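Local coordinates for protein bacterial regulatory proteins, TetR family (Nitrosomonas europaea, PDB 3NI7) that regulates transcription as a TetR-family regulator, probably binding DNA through an N-terminal helix-turn-helix motif and most likely working as a dimer, at the interface of chains A and B. Coordinates in Å, arbitrary orientation; residue numbers count along the deposited sequence, not the author numbering. Chains: chain A/B, Bacterial regulatory proteins, TetR family.

Contact 1: the interface of chains A and B. Residues chain A 115, 118-119, 121-122; chain B 151, 154-155, 158, 181, 184.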
loop_
_atom_site.group_PDB
_atom_site.type_symbol
_atom_site.label_atom_id
_atom_site.label_comp_id
_atom_site.label_asym_id
_atom_site.label_seq_id
_atom_site.Cartn_x
_atom_site.Cartn_y
_atom_site.Cartn_z
ATOM N N ILE A 115 -15.772 -1.789 5.180
ATOM C CA ILE A 115 -15.763 -0.758 4.150
ATOM C C ILE A 115 -15.755 0.640 4.758
ATOM O O ILE A 115 -15.057 1.531 4.275
ATOM C CB ILE A 115 -16.977 -0.890 3.212
ATOM N N GLN A 118 -12.296 1.512 6.066
ATOM C CA GLN A 118 -11.359 1.767 4.977
ATOM C C GLN A 118 -11.452 3.185 4.417
ATOM O O GLN A 118 -10.434 3.805 4.113
ATOM C CB GLN A 118 -11.567 0.750 3.851
ATOM N N ILE A 119 -12.671 3.694 4.281
ATOM C CA ILE A 119 -12.880 5.027 3.727
ATOM C C ILE A 119 -12.247 6.125 4.578
ATOM O O ILE A 119 -11.646 7.060 4.050
ATOM C CB ILE A 119 -14.379 5.333 3.548
ATOM C CG1 ILE A 119 -14.589 6.823 3.269
ATOM C CG2 ILE A 119 -15.160 4.900 4.778
ATOM C CD1 ILE A 119 -13.733 7.359 2.142
ATOM N N ALA A 121 -9.670 5.869 6.594
ATOM C CA ALA A 121 -8.218 5.772 6.497
ATOM C C ALA A 121 -7.569 6.448 5.293
ATOM O O ALA A 121 -6.597 7.190 5.437
ATOM C CB ALA A 121 -7.790 4.315 6.415
ATOM N N VAL A 122 -8.109 6.187 4.108
ATOM C CA VAL A 122 -7.575 6.759 2.894
ATOM C C VAL A 122 -7.357 8.249 3.183
ATOM O O VAL A 122 -6.349 8.815 2.808
ATOM C CB VAL A 122 -8.566 6.552 1.747
ATOM C CG1 VAL A 122 -8.272 7.470 0.636
ATOM C CG2 VAL A 122 -8.560 5.115 1.295
ATOM N N THR B 151 -4.654 10.382 -2.656
ATOM C CA THR B 151 -5.883 9.699 -2.458
ATOM C C THR B 151 -6.019 8.614 -3.464
ATOM O O THR B 151 -6.151 7.439 -3.157
ATOM C CB THR B 151 -7.025 10.628 -2.624
ATOM O OG1 THR B 151 -6.886 11.695 -1.670
ATOM C CG2 THR B 151 -8.330 9.859 -2.369
ATOM N N THR B 154 -3.490 5.989 -2.937
ATOM C CA THR B 154 -3.825 5.168 -1.818
ATOM C C THR B 154 -4.886 4.202 -2.248
ATOM O O THR B 154 -4.844 3.029 -1.872
ATOM C CB THR B 154 -4.280 6.008 -0.671
ATOM O OG1 THR B 154 -3.210 6.897 -0.333
ATOM C CG2 THR B 154 -4.601 5.142 0.519
ATOM N N ILE B 155 -5.804 4.674 -3.082
ATOM C CA ILE B 155 -6.901 3.826 -3.498
ATOM C C ILE B 155 -6.421 2.784 -4.466
ATOM O O ILE B 155 -6.771 1.627 -4.409
ATOM C CB ILE B 155 -8.071 4.603 -4.114
ATOM C CG1 ILE B 155 -8.790 5.468 -3.063
ATOM C CG2 ILE B 155 -9.112 3.612 -4.680
ATOM C CD1 ILE B 155 -9.646 6.608 -3.645
HETATM N N MSE B 158 -4.577 0.123 -2.501
HETATM C CA MSE B 158 -5.414 -0.708 -1.646
HETATM C C MSE B 158 -6.285 -1.629 -2.437
HETATM O O MSE B 158 -6.520 -2.760 -2.056
HETATM C CB MSE B 158 -6.300 0.137 -0.819
HETATM C CG MSE B 158 -5.847 0.422 0.571
HETATM SE SE MSE B 158 -7.398 1.465 1.355
HETATM C CE MSE B 158 -7.064 1.219 3.299
ATOM N N HIS B 181 -14.867 3.616 -3.069
ATOM C CA HIS B 181 -13.836 4.509 -2.565
ATOM C C HIS B 181 -13.668 5.667 -3.483
ATOM O O HIS B 181 -13.519 6.782 -3.013
ATOM C CB HIS B 181 -12.509 3.776 -2.323
ATOM C CG HIS B 181 -12.531 2.936 -1.094
ATOM N ND1 HIS B 181 -13.076 1.669 -1.076
ATOM C CD2 HIS B 181 -12.188 3.213 0.187
ATOM C CE1 HIS B 181 -13.071 1.203 0.162
ATOM N NE2 HIS B 181 -12.546 2.123 0.953
HETATM N N MSE B 184 -16.869 7.821 -2.955
HETATM C CA MSE B 184 -16.838 8.423 -1.629
HETATM C C MSE B 184 -15.898 9.605 -1.689
HETATM O O MSE B 184 -16.269 10.746 -1.387
HETATM C CB MSE B 184 -16.367 7.396 -0.575
HETATM C CG MSE B 184 -17.482 6.379 -0.158
HETATM SE SE MSE B 184 -17.503 5.343 1.637
HETATM C CE MSE B 184 -16.167 3.919 1.225
#
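Helix 115-135 of chain A lies against helices 149-164 and 172-187 of chain B, and the contact is made by van der Waals packing, with no nitrogen or oxygen of one chain near enough to bond to the other. Two groups of contacts can be separated.

The first is aliphatic packing round A:Val122, which buries 78 Å², the most in this patch. Its CG1 stands anti to the backbone N (chi1 162°) and meets the methyl CG2 of B:Thr151 at 3.8 Å, the two side chains crossing at about a right angle. The other branch, CG2, lies beside the backbone N and is 3.8 Å from the selenium SE of selenomethionine B:Met158, whose chain is extended beyond CG and crosses the valine obliquely. The valine side chain and B:Thr154 slide past each other in opposite directions, with CG2 of A:Val122 4.0 Å from the methyl CG2 of B:Thr154. B:Thr151 and B:Thr154 both hold CG2 anti to their own backbone N, so each offers carbon rather than hydroxyl to the valine.

The second group is formed by helix 172-187. A:Ile119 and selenomethionine B:Met184 meet tip to tip. A bend at chi3 (-78°) turns the terminal methyl CE back toward the isoleucine, while SE lies 3.7 Å from CG1 of A:Ile119. The CD1 end of the isoleucine reaches CB of B:Met184 at 3.8 Å. That methyl CE also sits over the centre of the B:His181 ring, 4.0 Å above its plane, and so covers one face within chain B. The imidazole points an edge at the chain A helix: the backbone carbon C of A:Gln118 lies in the ring plane, and NE2 is 3.4 Å from CB of A:Gln118. The side chains of A:Ile115 and A:Gln118 are incompletely modelled.

With its symmetry twin, this patch supplies bond-free packing of side chains that would help hold the two subunits together, as expected of a TetR-family dimer.

Contact 2: the interface of chains A and B. Residues chain A 125-126, 153, 157; chain B 150-151, 153-154, 157.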
loop_
_atom_site.group_PDB
_atom_site.type_symbol
_atom_site.label_atom_id
_atom_site.label_comp_id
_atom_site.label_asym_id
_atom_site.label_seq_id
_atom_site.Cartn_x
_atom_site.Cartn_y
_atom_site.Cartn_z
ATOM N N VAL A 125 -4.369 8.960 5.490
ATOM C CA VAL A 125 -3.153 8.848 4.715
ATOM C C VAL A 125 -2.840 10.140 3.960
ATOM O O VAL A 125 -1.733 10.647 4.060
ATOM C CB VAL A 125 -3.263 7.681 3.726
ATOM C CG1 VAL A 125 -2.262 7.812 2.616
ATOM C CG2 VAL A 125 -3.084 6.355 4.449
ATOM N N SER A 126 -3.804 10.673 3.212
ATOM C CA SER A 126 -3.551 11.847 2.391
ATOM C C SER A 126 -3.123 13.012 3.247
ATOM O O SER A 126 -2.094 13.609 3.002
ATOM C CB SER A 126 -4.762 12.245 1.564
ATOM O OG SER A 126 -5.092 11.213 0.670
ATOM N N THR A 153 3.789 8.952 -1.435
ATOM C CA THR A 153 2.734 8.146 -0.854
ATOM C C THR A 153 3.119 6.701 -0.953
ATOM O O THR A 153 3.016 5.954 0.029
ATOM C CB THR A 153 1.337 8.325 -1.536
ATOM O OG1 THR A 153 0.891 9.674 -1.355
ATOM C CG2 THR A 153 0.333 7.415 -0.891
ATOM N N LEU A 157 3.379 4.343 2.325
ATOM C CA LEU A 157 2.704 3.067 2.392
ATOM C C LEU A 157 3.640 1.870 2.496
ATOM O O LEU A 157 3.517 1.064 3.398
ATOM C CB LEU A 157 1.805 2.891 1.168
ATOM C CG LEU A 157 0.551 3.748 1.294
ATOM C CD1 LEU A 157 -0.455 3.393 0.257
ATOM C CD2 LEU A 157 -0.023 3.507 2.600
ATOM N N SER B 150 -2.368 11.586 -3.869
ATOM C CA SER B 150 -2.256 10.588 -2.790
ATOM C C SER B 150 -3.485 9.740 -2.596
ATOM O O SER B 150 -3.360 8.522 -2.405
ATOM C CB SER B 150 -1.913 11.223 -1.453
ATOM O OG SER B 150 -2.514 12.481 -1.306
ATOM N N THR B 151 -4.654 10.382 -2.656
ATOM C CA THR B 151 -5.883 9.699 -2.458
ATOM C C THR B 151 -6.019 8.614 -3.464
ATOM O O THR B 151 -6.151 7.439 -3.157
ATOM C CB THR B 151 -7.025 10.628 -2.624
ATOM O OG1 THR B 151 -6.886 11.695 -1.670
ATOM C CG2 THR B 151 -8.330 9.859 -2.369
ATOM N N THR B 153 -3.733 7.407 -5.250
ATOM C CA THR B 153 -2.647 6.426 -5.125
ATOM C C THR B 153 -3.075 5.434 -4.070
ATOM O O THR B 153 -3.034 4.205 -4.275
ATOM C CB THR B 153 -1.291 7.044 -4.689
ATOM O OG1 THR B 153 -0.883 7.989 -5.653
ATOM C CG2 THR B 153 -0.277 6.002 -4.561
ATOM N N THR B 154 -3.490 5.989 -2.937
ATOM C CA THR B 154 -3.825 5.168 -1.818
ATOM C C THR B 154 -4.886 4.202 -2.248
ATOM O O THR B 154 -4.844 3.029 -1.872
ATOM C CB THR B 154 -4.280 6.008 -0.671
ATOM O OG1 THR B 154 -3.210 6.897 -0.333
ATOM C CG2 THR B 154 -4.601 5.142 0.519
ATOM N N LEU B 157 -3.445 1.530 -4.798
ATOM C CA LEU B 157 -2.731 0.558 -4.006
ATOM C C LEU B 157 -3.626 -0.409 -3.268
ATOM O O LEU B 157 -3.477 -1.609 -3.407
ATOM C CB LEU B 157 -1.806 1.260 -3.017
ATOM C CG LEU B 157 -0.499 1.753 -3.700
ATOM C CD1 LEU B 157 0.571 2.275 -2.743
ATOM C CD2 LEU B 157 0.128 0.644 -4.481
#
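B:Thr154 and A:Leu157 bury the most surface here, 44 and 42 Å², with A:Ser126 following at 31 Å². The hydroxyl OG1 of B:Thr154, beside the backbone N at chi1 -59°, donates a hydrogen bond to the backbone O of B:Ser150 at 2.6 Å, one helical turn earlier. It approaches from above the carbonyl plane, 43° out of it, with a C=O...OG1 angle of 137°. This intrahelical bond gives the hydroxyl a partner and probably steadies its rotation while A:Val125 comes tip to tip against the threonine through CG1. The methyl CG2 of A:Thr153, whose side chain crosses at about a right angle, lies 3.6 Å from OG1 of B:Thr154. An alanine at B:Thr154 would probably loosen the packing against A:Val125 and A:Thr153, since both the hydroxyl with its helical bond and the methyl would be lost.

A:Leu157 slides past its symmetry mate B:Leu157 in the opposite direction, CD1 to CD1 at 3.4 Å. Nearby, A:Thr153 and B:Thr153 meet tip to tip, their CG2 methyls 4.0 Å apart. Such pairing of equivalent residues places the two-fold axis close by.

A:Ser126 provides the polar link: its OG hydrogen-bonds to OG1 of B:Thr151 at 3.0 Å, and either hydroxyl could be the donor. The patch thus brings the two helices 149-164 together near the axis, with helix 115-135 of chain A alongside, and probably helps set their register in the dimer.

Contact 1 and contact 2 are neighbouring parts of one two-fold symmetric interface, their C-alpha centres about 8 Å apart. Both use helix 115-135 of chain A and helix 149-164 of chain B, and B:Thr151 and B:Thr154 belong to each, turning methyls to contact 1 and mainly hydroxyls to contact 2. Helix 172-187 of chain B enters only in contact 1, whereas contact 2 adds helix 149-164 of chain A and comes close to the symmetry axis, as its pairs of equivalent residues indicate. Contact 1 is therefore a flank without cross-chain hydrogen bonds beside a mixed centre. Exchanging the chains repeats both, consistent with a TetR-type dimer.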